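Local coordinates for putative capsid protein of prophage (Escherichia coli CFT073, PDB 3BQW), which probably builds phage heads as a major capsid protein of the lambda gpE family, although its function has not been established, at residues Phe31-Phe36 and Glu238-Asn243; Leu195-Ala200 and Leu282-Thr287; Thr122-Arg127 and Glu327-His332. All coordinates share one frame; numbering follows the deposited sequence.

In the fold
Helix 30-35, near the N terminus, waits about 200 residues for its partner: contact 1 closes only at helix 236-241. In between, long helix 113-146 passes, followed by helix 190-198, which opens contact 2. Strand 281-285 closes contact 2, and strand 327-338 then comes back to the long helix to close contact 3. Contact 2 therefore nests within contact 3, while contact 1 crosses both. Contacts 1 and 2 are direct neighbours, their centres about 17 Å apart: the F35 ring packs on N286 and F31 on V283. Contact 3 lies about 39 Å from contact 2, centre to centre, across the chain's centre, tying the five-stranded sheet to the long helix.

Contact 1 (Phe31-Phe36 and Glu238-Asn243)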
ATOM      1  N   PHE A  31      -4.143  -2.311  -3.393  1.00 22.48           N
ATOM      2  CA  PHE A  31      -3.286  -3.508  -3.467  1.00 21.82           C
ATOM      3  C   PHE A  31      -3.097  -4.128  -2.088  1.00 22.29           C
ATOM      4  O   PHE A  31      -3.186  -5.353  -1.937  1.00 22.93           O
ATOM      5  CB  PHE A  31      -1.958  -3.195  -4.126  1.00 21.52           C
ATOM      6  CG  PHE A  31      -2.029  -3.147  -5.625  1.00 22.18           C
ATOM      7  CD1 PHE A  31      -2.697  -2.104  -6.282  1.00 20.73           C
ATOM      8  CD2 PHE A  31      -1.458  -4.159  -6.397  1.00 22.47           C
ATOM      9  CE1 PHE A  31      -2.756  -2.057  -7.692  1.00 20.10           C
ATOM     10  CE2 PHE A  31      -1.527  -4.119  -7.809  1.00 20.63           C
ATOM     11  CZ  PHE A  31      -2.173  -3.063  -8.446  1.00 20.08           C
ATOM     12  N   THR A  32      -2.919  -3.271  -1.076  1.00 21.72           N
ATOM     13  CA  THR A  32      -2.859  -3.726   0.288  1.00 21.66           C
ATOM     14  C   THR A  32      -4.135  -4.491   0.676  1.00 21.95           C
ATOM     15  O   THR A  32      -4.077  -5.621   1.215  1.00 21.01           O
ATOM     16  CB  THR A  32      -2.632  -2.579   1.234  1.00 21.95           C
ATOM     17  OG1 THR A  32      -1.421  -1.892   0.859  1.00 20.13           O
ATOM     18  CG2 THR A  32      -2.545  -3.099   2.683  1.00 20.07           C
ATOM     19  N   THR A  33      -5.275  -3.902   0.353  1.00 21.61           N
ATOM     20  CA  THR A  33      -6.544  -4.492   0.689  1.00 21.86           C
ATOM     21  C   THR A  33      -6.831  -5.807  -0.056  1.00 22.10           C
ATOM     22  O   THR A  33      -7.372  -6.735   0.521  1.00 22.62           O
ATOM     23  CB  THR A  33      -7.661  -3.475   0.441  1.00 21.86           C
ATOM     24  OG1 THR A  33      -7.410  -2.317   1.261  1.00 23.00           O
ATOM     25  CG2 THR A  33      -9.040  -4.073   0.802  1.00 22.35           C
ATOM     26  N   LEU A  34      -6.519  -5.875  -1.342  1.00 22.43           N
ATOM     27  CA  LEU A  34      -6.830  -7.064  -2.111  1.00 22.96           C
ATOM     28  C   LEU A  34      -5.855  -8.190  -1.804  1.00 22.89           C
ATOM     29  O   LEU A  34      -6.263  -9.347  -1.634  1.00 23.61           O
ATOM     30  CB  LEU A  34      -6.792  -6.760  -3.615  1.00 23.52           C
ATOM     31  CG  LEU A  34      -7.938  -5.910  -4.162  1.00 24.82           C
ATOM     32  CD1 LEU A  34      -7.666  -5.516  -5.589  1.00 24.65           C
ATOM     33  CD2 LEU A  34      -9.240  -6.665  -4.045  1.00 24.22           C
ATOM     34  N   PHE A  35      -4.569  -7.851  -1.728  1.00 22.08           N
ATOM     35  CA  PHE A  35      -3.525  -8.857  -1.827  1.00 22.10           C
ATOM     36  C   PHE A  35      -2.651  -8.998  -0.575  1.00 21.52           C
ATOM     37  O   PHE A  35      -1.893  -9.961  -0.465  1.00 21.19           O
ATOM     38  CB  PHE A  35      -2.656  -8.566  -3.086  1.00 22.04           C
ATOM     39  CG  PHE A  35      -3.442  -8.529  -4.370  1.00 21.62           C
ATOM     40  CD1 PHE A  35      -4.235  -9.618  -4.750  1.00 24.11           C
ATOM     41  CD2 PHE A  35      -3.369  -7.436  -5.216  1.00 22.26           C
ATOM     42  CE1 PHE A  35      -4.973  -9.599  -5.922  1.00 23.52           C
ATOM     43  CE2 PHE A  35      -4.099  -7.407  -6.401  1.00 23.49           C
ATOM     44  CZ  PHE A  35      -4.900  -8.493  -6.762  1.00 22.76           C
ATOM     45  N   PHE A  36      -2.742  -8.039   0.349  1.00 21.73           N
ATOM     46  CA  PHE A  36      -1.976  -8.058   1.592  1.00 21.16           C
ATOM     47  C   PHE A  36      -2.829  -7.628   2.782  1.00 22.11           C
ATOM     48  O   PHE A  36      -2.387  -6.805   3.603  1.00 21.43           O
ATOM     49  CB  PHE A  36      -0.759  -7.138   1.494  1.00 21.39           C
ATOM     50  CG  PHE A  36       0.120  -7.403   0.309  1.00 22.17           C
ATOM     51  CD1 PHE A  36       1.209  -8.245   0.410  1.00 21.42           C
ATOM     52  CD2 PHE A  36      -0.147  -6.790  -0.921  1.00 22.14           C
ATOM     53  CE1 PHE A  36       2.016  -8.482  -0.703  1.00 21.67           C
ATOM     54  CE2 PHE A  36       0.634  -7.030  -2.017  1.00 21.68           C
ATOM     55  CZ  PHE A  36       1.724  -7.877  -1.917  1.00 21.36           C
ATOM     56  N   GLU A 238     -15.074  -6.083  -5.760  1.00 37.90           N
ATOM     57  CA  GLU A 238     -16.040  -4.987  -5.721  1.00 37.50           C
ATOM     58  C   GLU A 238     -16.185  -4.355  -4.335  1.00 37.11           C
ATOM     59  O   GLU A 238     -16.197  -3.134  -4.180  1.00 36.71           O
ATOM     60  CB  GLU A 238     -17.379  -5.522  -6.208  1.00 37.22           C
ATOM     61  CG  GLU A 238     -18.280  -4.474  -6.661  1.00 37.96           C
ATOM     62  CD  GLU A 238     -19.552  -5.016  -7.266  1.00 38.60           C
ATOM     63  OE1 GLU A 238     -19.640  -6.217  -7.662  1.00 37.22           O
ATOM     64  OE2 GLU A 238     -20.486  -4.192  -7.325  1.00 41.29           O
ATOM     65  N   LEU A 239     -16.323  -5.196  -3.328  1.00 37.37           N
ATOM     66  CA  LEU A 239     -16.286  -4.751  -1.938  1.00 37.77           C
ATOM     67  C   LEU A 239     -15.040  -3.912  -1.591  1.00 37.27           C
ATOM     68  O   LEU A 239     -15.133  -2.883  -0.911  1.00 37.59           O
ATOM     69  CB  LEU A 239     -16.316  -5.970  -1.017  1.00 38.28           C
ATOM     70  CG  LEU A 239     -17.560  -6.291  -0.195  1.00 39.55           C
ATOM     71  CD1 LEU A 239     -18.840  -6.427  -1.029  1.00 39.73           C
ATOM     72  CD2 LEU A 239     -17.231  -7.584   0.577  1.00 39.22           C
ATOM     73  N   ALA A 240     -13.873  -4.367  -2.028  1.00 36.49           N
ATOM     74  CA  ALA A 240     -12.636  -3.629  -1.774  1.00 36.00           C
ATOM     75  C   ALA A 240     -12.627  -2.185  -2.313  1.00 35.27           C
ATOM     76  O   ALA A 240     -11.918  -1.351  -1.763  1.00 36.50           O
ATOM     77  CB  ALA A 240     -11.444  -4.391  -2.317  1.00 35.94           C
ATOM     78  N   CYS A 241     -13.392  -1.888  -3.361  1.00 33.92           N
ATOM     79  CA  CYS A 241     -13.403  -0.548  -3.971  1.00 33.31           C
ATOM     80  C   CYS A 241     -14.343   0.473  -3.332  1.00 33.76           C
ATOM     81  O   CYS A 241     -14.175   1.681  -3.532  1.00 32.89           O
ATOM     82  CB  CYS A 241     -13.794  -0.645  -5.444  1.00 33.42           C
ATOM     83  SG  CYS A 241     -12.635  -1.519  -6.498  1.00 31.26           S
ATOM     84  N   LYS A 242     -15.355  -0.005  -2.605  1.00 34.72           N
ATOM     85  CA  LYS A 242     -16.416   0.871  -2.086  1.00 35.34           C
ATOM     86  C   LYS A 242     -15.875   1.982  -1.176  1.00 34.17           C
ATOM     87  O   LYS A 242     -16.414   3.086  -1.175  1.00 33.88           O
ATOM     88  CB  LYS A 242     -17.517   0.049  -1.385  1.00 35.72           C
ATOM     89  CG  LYS A 242     -18.379  -0.775  -2.402  1.00 38.73           C
ATOM     90  CD  LYS A 242     -19.671  -1.383  -1.802  1.00 38.85           C
ATOM     91  CE  LYS A 242     -20.877  -0.421  -1.914  1.00 42.67           C
ATOM     92  NZ  LYS A 242     -21.924  -0.607  -0.828  1.00 42.61           N
ATOM     93  N   ASN A 243     -14.784   1.724  -0.459  1.00 32.93           N
ATOM     94  CA  ASN A 243     -14.182   2.747   0.393  1.00 32.85           C
ATOM     95  C   ASN A 243     -12.995   3.504  -0.187  1.00 32.13           C
ATOM     96  O   ASN A 243     -12.408   4.335   0.503  1.00 31.96           O
ATOM     97  CB  ASN A 243     -13.846   2.124   1.730  1.00 33.38           C
ATOM     98  CG  ASN A 243     -15.096   1.561   2.410  1.00 35.25           C
ATOM     99  OD1 ASN A 243     -16.028   2.301   2.747  1.00 36.18           O
ATOM    100  ND2 ASN A 243     -15.151   0.244   2.527  1.00 38.76           N
TER
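L34, whose CD2 comes nearest to A240, also covers a ring of its own helix: its CB stands 3.7 Å above the plane of the F35 ring, over the centre. F345 meets the same ring in an edge-to-face stack, and F31 makes another with Y262. This is a helix-helix contact in what is probably an HK97-type capsid fold, as expected for the lambda gpE family, with helix 30-35 meeting helix 236-241. The CA atoms of T33 and A240 are 6.6 Å apart, a close approach that the small alanine permits. T33 has OG1 anti to its carbonyl carbon (chi1 -59°), which sends the hydroxyl back to the carbonyl oxygens of P29 and S28 and leaves CG2 to face the other helix. No hydrogen bond joins the two segments; methyl groups do all the work. Elsewhere on helix 30-35, F31, L34 and F35 rest on I208 of strand 206-209, and E137 of the long helix holds F31 N and T32 OG1. At the join itself, one methyl, A240 CB, meets two others: L34 CD2 at 3.6 Å and T33 CG2 at 4.0 Å.

Contact 2 (Leu195-Ala200 and Leu282-Thr287); sequences LYADQA and LVLGNT
Y196 is the first residue of its segment to meet the strand. Its CB, not its ring, does the touching, lying 3.8 Å from L284 CD1. The phenol goes elsewhere: with CG anti to the carbonyl carbon (chi1 -48°), the ring runs off beside V348 of strand 346-349, and its OH is hydrogen-bonded to Q173 OE1. Next comes A197, whose CA is 6.6 Å from that of L284. Here the same leucine methyl lies against the helix backbone, with L284 CD1 at 3.8 Å from A197 N, while A197 CB flanks it at 4.1 Å. One branch of one leucine thus fits against two successive residues, and no polar bond crosses. Further on, the backbone is joined by bonds of i to i+3 spacing, from Q199 N to Y196 O and from A200 N to A197 O, the latter 3.0 Å long. Q199 packs on V346 and makes a weak hydrogen bond through OE1 to K168 NZ; A200 points its CB toward the strand segment but rests on V346 instead.

The whole arrangement is a helix laid on a mixed beta-sheet. Strand 281-285 runs between strands 206-209 and 346-349, antiparallel to both, with backbone bonds from V283 to I208 and from L282 and L284 to V348 and V346. L282 and L284 turn their CB atoms to helix 190-198. V283, between them, packs against V144 and T145 of helix 113-146, so this strand is covered by the short helix on one face and by the end of the long helix on the other.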
ATOM      1  N   LEU A 195      -4.561 -14.696 -22.965  1.00 24.67           N
ATOM      2  CA  LEU A 195      -3.156 -15.024 -23.159  1.00 24.75           C
ATOM      3  C   LEU A 195      -2.284 -14.564 -21.993  1.00 24.04           C
ATOM      4  O   LEU A 195      -1.449 -15.325 -21.528  1.00 22.98           O
ATOM      5  CB  LEU A 195      -2.622 -14.465 -24.500  1.00 24.99           C
ATOM      6  CG  LEU A 195      -2.861 -15.381 -25.705  1.00 27.46           C
ATOM      7  CD1 LEU A 195      -2.725 -14.617 -27.064  1.00 30.71           C
ATOM      8  CD2 LEU A 195      -1.923 -16.581 -25.675  1.00 29.26           C
ATOM      9  N   TYR A 196      -2.468 -13.329 -21.518  1.00 24.20           N
ATOM     10  CA  TYR A 196      -1.663 -12.841 -20.378  1.00 24.06           C
ATOM     11  C   TYR A 196      -1.958 -13.634 -19.109  1.00 24.86           C
ATOM     12  O   TYR A 196      -1.048 -13.972 -18.349  1.00 24.89           O
ATOM     13  CB  TYR A 196      -1.877 -11.347 -20.113  1.00 24.15           C
ATOM     14  CG  TYR A 196      -1.783 -10.467 -21.327  1.00 24.00           C
ATOM     15  CD1 TYR A 196      -0.822 -10.696 -22.315  1.00 23.49           C
ATOM     16  CD2 TYR A 196      -2.649  -9.402 -21.493  1.00 24.00           C
ATOM     17  CE1 TYR A 196      -0.763  -9.901 -23.441  1.00 24.25           C
ATOM     18  CE2 TYR A 196      -2.577  -8.583 -22.626  1.00 23.60           C
ATOM     19  CZ  TYR A 196      -1.638  -8.845 -23.582  1.00 23.85           C
ATOM     20  OH  TYR A 196      -1.565  -8.045 -24.691  1.00 26.06           O
ATOM     21  N   ALA A 197      -3.238 -13.915 -18.894  1.00 25.81           N
ATOM     22  CA  ALA A 197      -3.695 -14.647 -17.724  1.00 27.23           C
ATOM     23  C   ALA A 197      -3.172 -16.087 -17.671  1.00 27.59           C
ATOM     24  O   ALA A 197      -3.003 -16.607 -16.589  1.00 27.75           O
ATOM     25  CB  ALA A 197      -5.260 -14.620 -17.640  1.00 27.58           C
ATOM     26  N   ASP A 198      -2.882 -16.709 -18.820  1.00 28.84           N
ATOM     27  CA  ASP A 198      -2.230 -18.036 -18.850  1.00 29.19           C
ATOM     28  C   ASP A 198      -0.990 -18.086 -17.978  1.00 29.63           C
ATOM     29  O   ASP A 198      -0.723 -19.103 -17.342  1.00 30.18           O
ATOM     30  CB  ASP A 198      -1.769 -18.410 -20.256  1.00 29.78           C
ATOM     31  CG  ASP A 198      -2.905 -18.755 -21.179  1.00 30.81           C
ATOM     32  OD1 ASP A 198      -4.056 -18.924 -20.710  1.00 31.97           O
ATOM     33  OD2 ASP A 198      -2.625 -18.835 -22.391  1.00 33.13           O
ATOM     34  N   GLN A 199      -0.227 -16.996 -17.955  1.00 29.39           N
ATOM     35  CA  GLN A 199       1.013 -16.971 -17.191  1.00 29.64           C
ATOM     36  C   GLN A 199       0.831 -17.099 -15.664  1.00 30.13           C
ATOM     37  O   GLN A 199       1.745 -17.547 -14.985  1.00 30.40           O
ATOM     38  CB  GLN A 199       1.851 -15.743 -17.555  1.00 29.32           C
ATOM     39  CG  GLN A 199       2.139 -15.595 -19.041  1.00 30.01           C
ATOM     40  CD  GLN A 199       2.724 -16.863 -19.692  1.00 31.34           C
ATOM     41  OE1 GLN A 199       3.513 -17.580 -19.094  1.00 32.68           O
ATOM     42  NE2 GLN A 199       2.310 -17.135 -20.906  1.00 29.83           N
ATOM     43  N   ALA A 200      -0.343 -16.765 -15.126  1.00 31.06           N
ATOM     44  CA  ALA A 200      -0.591 -16.890 -13.672  1.00 32.14           C
ATOM     45  C   ALA A 200      -0.604 -18.363 -13.189  1.00 32.94           C
ATOM     46  O   ALA A 200      -0.391 -18.653 -12.006  1.00 33.15           O
ATOM     47  CB  ALA A 200      -1.899 -16.193 -13.303  1.00 31.61           C
ATOM     48  N   LEU A 282      -1.364  -2.974 -16.435  1.00 21.13           N
ATOM     49  CA  LEU A 282      -2.518  -3.714 -15.903  1.00 20.54           C
ATOM     50  C   LEU A 282      -1.954  -4.911 -15.152  1.00 20.89           C
ATOM     51  O   LEU A 282      -0.913  -5.475 -15.543  1.00 21.26           O
ATOM     52  CB  LEU A 282      -3.480  -4.206 -17.013  1.00 20.89           C
ATOM     53  CG  LEU A 282      -3.038  -5.279 -18.022  1.00 20.68           C
ATOM     54  CD1 LEU A 282      -3.310  -6.709 -17.432  1.00 19.98           C
ATOM     55  CD2 LEU A 282      -3.686  -5.113 -19.436  1.00 19.73           C
ATOM     56  N   VAL A 283      -2.646  -5.290 -14.085  1.00 20.74           N
ATOM     57  CA  VAL A 283      -2.274  -6.399 -13.238  1.00 20.16           C
ATOM     58  C   VAL A 283      -3.428  -7.382 -13.203  1.00 20.79           C
ATOM     59  O   VAL A 283      -4.570  -7.006 -12.969  1.00 21.35           O
ATOM     60  CB  VAL A 283      -1.967  -5.934 -11.808  1.00 20.33           C
ATOM     61  CG1 VAL A 283      -1.648  -7.120 -10.900  1.00 18.35           C
ATOM     62  CG2 VAL A 283      -0.816  -4.944 -11.800  1.00 20.56           C
ATOM     63  N   LEU A 284      -3.120  -8.640 -13.478  1.00 21.29           N
ATOM     64  CA  LEU A 284      -4.073  -9.723 -13.355  1.00 21.89           C
ATOM     65  C   LEU A 284      -3.744 -10.493 -12.097  1.00 22.08           C
ATOM     66  O   LEU A 284      -2.593 -10.892 -11.895  1.00 22.88           O
ATOM     67  CB  LEU A 284      -4.001 -10.629 -14.567  1.00 21.58           C
ATOM     68  CG  LEU A 284      -4.630  -9.997 -15.811  1.00 22.60           C
ATOM     69  CD1 LEU A 284      -4.073 -10.713 -17.062  1.00 21.99           C
ATOM     70  CD2 LEU A 284      -6.177 -10.021 -15.723  1.00 17.04           C
ATOM     71  N   GLY A 285      -4.743 -10.675 -11.241  1.00 22.11           N
ATOM     72  CA  GLY A 285      -4.555 -11.424 -10.005  1.00 22.31           C
ATOM     73  C   GLY A 285      -5.809 -12.129  -9.550  1.00 22.41           C
ATOM     74  O   GLY A 285      -6.837 -12.118 -10.243  1.00 23.05           O
ATOM     75  N   ASN A 286      -5.717 -12.741  -8.378  1.00 22.65           N
ATOM     76  CA  ASN A 286      -6.828 -13.503  -7.781  1.00 23.14           C
ATOM     77  C   ASN A 286      -7.014 -12.972  -6.361  1.00 22.78           C
ATOM     78  O   ASN A 286      -6.089 -12.995  -5.555  1.00 22.38           O
ATOM     79  CB  ASN A 286      -6.552 -15.020  -7.815  1.00 22.88           C
ATOM     80  CG  ASN A 286      -7.807 -15.867  -7.524  1.00 24.60           C
ATOM     81  OD1 ASN A 286      -8.359 -15.824  -6.428  1.00 25.68           O
ATOM     82  ND2 ASN A 286      -8.267 -16.618  -8.520  1.00 25.04           N
ATOM     83  N   THR A 287      -8.206 -12.474  -6.071  1.00 23.46           N
ATOM     84  CA  THR A 287      -8.511 -11.907  -4.769  1.00 23.66           C
ATOM     85  C   THR A 287      -8.488 -12.924  -3.602  1.00 23.65           C
ATOM     86  O   THR A 287      -8.560 -12.534  -2.461  1.00 23.88           O
ATOM     87  CB  THR A 287      -9.885 -11.192  -4.792  1.00 24.02           C
ATOM     88  OG1 THR A 287     -10.929 -12.138  -5.095  1.00 24.44           O
ATOM     89  CG2 THR A 287      -9.880 -10.042  -5.802  1.00 23.49           C
TER

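Contact 3 (Thr122-Arg127 and Glu327-His332); sequences TGNMRR and EYVQTH
V329 places CG1 between its backbone N and carbonyl carbon (chi1 69°) and CG2 anti to that N, which spreads the two methyls over two successive residues of the helix. CG1 takes N124, 3.5 Å from its CB; CG2 takes M125, 3.8 Å from its CG. The methionine stays extended at chi2 and bends at chi3 (69°), crossing the valine side chain at about a right angle before it reaches L13, L17 and P315.

The amide of N124 has its polar partners in its own helix. R127 NH1 donates to N124 OD1 over 3.0 Å, coming from well above the carbonyl plane, while N124 ND2 has a weak bond to L120 O; together they should limit the amide's rotation. A water bridges the segments, donating to M125 O at 3.2 Å and to T331 OG1 at 2.7 Å. Q128, one residue beyond the helix segment, adds direct bonds, NE2 to V329 O and OE1 to T331 OG1.

This is long-helix-on-sheet packing, consistent with the spine helix of an HK97-type capsid protein. Strand 327-338 pairs antiparallel with strands 90-92 and 314-319, its E327 forms a salt bridge with R117 of the same helix 113-146, and helix 10-17 packs beside M125.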
ATOM      1  N   THR A 122      -4.452  15.111  16.317  1.00 22.94           N
ATOM      2  CA  THR A 122      -5.202  14.068  15.643  1.00 23.17           C
ATOM      3  C   THR A 122      -5.106  14.231  14.129  1.00 24.00           C
ATOM      4  O   THR A 122      -5.023  13.233  13.380  1.00 23.51           O
ATOM      5  CB  THR A 122      -6.682  14.061  16.079  1.00 23.88           C
ATOM      6  OG1 THR A 122      -7.251  15.372  15.962  1.00 23.30           O
ATOM      7  CG2 THR A 122      -6.842  13.567  17.552  1.00 21.68           C
ATOM      8  N   GLY A 123      -5.103  15.485  13.669  1.00 23.89           N
ATOM      9  CA  GLY A 123      -4.921  15.765  12.243  1.00 23.19           C
ATOM     10  C   GLY A 123      -3.588  15.261  11.720  1.00 23.07           C
ATOM     11  O   GLY A 123      -3.515  14.678  10.640  1.00 24.11           O
ATOM     12  N   ASN A 124      -2.527  15.498  12.480  1.00 23.22           N
ATOM     13  CA  ASN A 124      -1.188  15.045  12.121  1.00 23.01           C
ATOM     14  C   ASN A 124      -1.020  13.545  12.293  1.00 22.68           C
ATOM     15  O   ASN A 124      -0.316  12.905  11.507  1.00 23.05           O
ATOM     16  CB  ASN A 124      -0.125  15.818  12.885  1.00 23.67           C
ATOM     17  CG  ASN A 124       0.071  17.228  12.330  1.00 25.59           C
ATOM     18  OD1 ASN A 124       0.489  17.389  11.204  1.00 26.44           O
ATOM     19  ND2 ASN A 124      -0.260  18.245  13.122  1.00 28.84           N
ATOM     20  N   MET A 125      -1.692  12.964  13.274  1.00 22.38           N
ATOM     21  CA  MET A 125      -1.717  11.511  13.408  1.00 22.14           C
ATOM     22  C   MET A 125      -2.321  10.865  12.177  1.00 22.80           C
ATOM     23  O   MET A 125      -1.771   9.878  11.675  1.00 22.63           O
ATOM     24  CB  MET A 125      -2.515  11.071  14.648  1.00 22.68           C
ATOM     25  CG  MET A 125      -1.794  11.240  15.997  1.00 23.58           C
ATOM     26  SD  MET A 125      -2.798  10.756  17.441  1.00 19.74           S
ATOM     27  CE  MET A 125      -2.805   9.008  17.098  1.00 17.38           C
ATOM     28  N   ARG A 126      -3.455  11.394  11.700  1.00 23.35           N
ATOM     29  CA  ARG A 126      -4.100  10.868  10.497  1.00 24.87           C
ATOM     30  C   ARG A 126      -3.190  10.957   9.273  1.00 24.63           C
ATOM     31  O   ARG A 126      -3.171  10.068   8.446  1.00 24.23           O
ATOM     32  CB  ARG A 126      -5.439  11.575  10.194  1.00 24.53           C
ATOM     33  CG  ARG A 126      -6.579  11.181  11.146  1.00 25.98           C
ATOM     34  CD  ARG A 126      -7.964  11.636  10.662  1.00 27.69           C
ATOM     35  NE  ARG A 126      -8.023  13.013  10.152  1.00 28.31           N
ATOM     36  CZ  ARG A 126      -8.206  14.101  10.893  1.00 30.58           C
ATOM     37  NH1 ARG A 126      -8.353  14.027  12.211  1.00 33.92           N
ATOM     38  NH2 ARG A 126      -8.239  15.293  10.310  1.00 31.06           N
ATOM     39  N   ARG A 127      -2.456  12.048   9.169  1.00 25.21           N
ATOM     40  CA  ARG A 127      -1.540  12.292   8.056  1.00 26.71           C
ATOM     41  C   ARG A 127      -0.333  11.338   8.134  1.00 25.40           C
ATOM     42  O   ARG A 127       0.149  10.849   7.115  1.00 24.91           O
ATOM     43  CB  ARG A 127      -1.139  13.765   8.141  1.00 27.12           C
ATOM     44  CG  ARG A 127      -0.065  14.294   7.243  1.00 30.51           C
ATOM     45  CD  ARG A 127       0.082  15.828   7.510  1.00 32.39           C
ATOM     46  NE  ARG A 127      -1.142  16.541   7.108  1.00 36.67           N
ATOM     47  CZ  ARG A 127      -1.980  17.220   7.903  1.00 40.02           C
ATOM     48  NH1 ARG A 127      -1.775  17.373   9.217  1.00 41.50           N
ATOM     49  NH2 ARG A 127      -3.051  17.785   7.358  1.00 40.21           N
ATOM     50  N   GLU A 327       6.299  21.564  20.151  1.00 29.70           N
ATOM     51  CA  GLU A 327       5.561  20.344  20.388  1.00 28.35           C
ATOM     52  C   GLU A 327       5.522  19.509  19.099  1.00 27.07           C
ATOM     53  O   GLU A 327       5.390  20.053  18.017  1.00 25.00           O
ATOM     54  CB  GLU A 327       4.148  20.678  20.864  1.00 27.98           C
ATOM     55  CG  GLU A 327       3.345  19.438  21.211  1.00 28.61           C
ATOM     56  CD  GLU A 327       1.935  19.737  21.646  1.00 27.91           C
ATOM     57  OE1 GLU A 327       1.599  20.914  21.848  1.00 26.96           O
ATOM     58  OE2 GLU A 327       1.163  18.783  21.786  1.00 28.27           O
ATOM     59  N   TYR A 328       5.667  18.189  19.247  1.00 26.58           N
ATOM     60  CA  TYR A 328       5.669  17.239  18.125  1.00 26.57           C
ATOM     61  C   TYR A 328       4.691  16.115  18.397  1.00 25.51           C
ATOM     62  O   TYR A 328       4.406  15.800  19.550  1.00 23.77           O
ATOM     63  CB  TYR A 328       7.037  16.591  17.934  1.00 27.75           C
ATOM     64  CG  TYR A 328       8.120  17.549  17.572  1.00 28.93           C
ATOM     65  CD1 TYR A 328       8.319  17.912  16.249  1.00 31.61           C
ATOM     66  CD2 TYR A 328       8.936  18.117  18.549  1.00 30.99           C
ATOM     67  CE1 TYR A 328       9.306  18.805  15.889  1.00 31.47           C
ATOM     68  CE2 TYR A 328       9.922  19.015  18.205  1.00 32.54           C
ATOM     69  CZ  TYR A 328      10.099  19.346  16.860  1.00 32.66           C
ATOM     70  OH  TYR A 328      11.074  20.236  16.480  1.00 34.33           O
ATOM     71  N   VAL A 329       4.175  15.545  17.311  1.00 24.51           N
ATOM     72  CA  VAL A 329       3.537  14.235  17.324  1.00 24.55           C
ATOM     73  C   VAL A 329       4.300  13.392  16.295  1.00 24.21           C
ATOM     74  O   VAL A 329       4.785  13.892  15.270  1.00 23.66           O
ATOM     75  CB  VAL A 329       1.987  14.274  17.057  1.00 24.64           C
ATOM     76  CG1 VAL A 329       1.658  14.658  15.638  1.00 25.61           C
ATOM     77  CG2 VAL A 329       1.368  12.935  17.348  1.00 26.01           C
ATOM     78  N   GLN A 330       4.444  12.116  16.601  1.00 24.03           N
ATOM     79  CA  GLN A 330       5.208  11.204  15.770  1.00 23.82           C
ATOM     80  C   GLN A 330       4.633   9.804  15.889  1.00 23.39           C
ATOM     81  O   GLN A 330       4.219   9.384  16.973  1.00 24.66           O
ATOM     82  CB  GLN A 330       6.653  11.211  16.250  1.00 23.79           C
ATOM     83  CG  GLN A 330       7.580  10.293  15.525  1.00 24.14           C
ATOM     84  CD  GLN A 330       8.952  10.327  16.117  1.00 26.17           C
ATOM     85  OE1 GLN A 330       9.122  10.007  17.285  1.00 28.60           O
ATOM     86  NE2 GLN A 330       9.945  10.745  15.328  1.00 24.67           N
ATOM     87  N   THR A 331       4.634   9.069  14.790  1.00 23.15           N
ATOM     88  CA  THR A 331       4.122   7.708  14.755  1.00 22.86           C
ATOM     89  C   THR A 331       5.188   6.737  14.199  1.00 23.15           C
ATOM     90  O   THR A 331       5.632   6.864  13.048  1.00 22.50           O
ATOM     91  CB  THR A 331       2.841   7.626  13.903  1.00 22.74           C
ATOM     92  OG1 THR A 331       1.928   8.648  14.331  1.00 23.88           O
ATOM     93  CG2 THR A 331       2.179   6.243  14.040  1.00 22.67           C
ATOM     94  N   HIS A 332       5.576   5.780  15.041  1.00 22.73           N
ATOM     95  CA  HIS A 332       6.488   4.697  14.687  1.00 22.80           C
ATOM     96  C   HIS A 332       5.755   3.535  14.031  1.00 22.57           C
ATOM     97  O   HIS A 332       4.669   3.160  14.449  1.00 22.19           O
ATOM     98  CB  HIS A 332       7.197   4.177  15.944  1.00 23.60           C
ATOM     99  CG  HIS A 332       8.176   5.142  16.525  1.00 22.95           C
ATOM    100  ND1 HIS A 332       7.809   6.384  16.990  1.00 25.74           N
ATOM    101  CD2 HIS A 332       9.512   5.056  16.705  1.00 24.05           C
ATOM    102  CE1 HIS A 332       8.875   7.015  17.445  1.00 24.20           C
ATOM    103  NE2 HIS A 332       9.925   6.236  17.265  1.00 24.73           N
TER
HETATM  104  O   HOH W   1      -0.785   8.273  14.203  1.00 34.24           O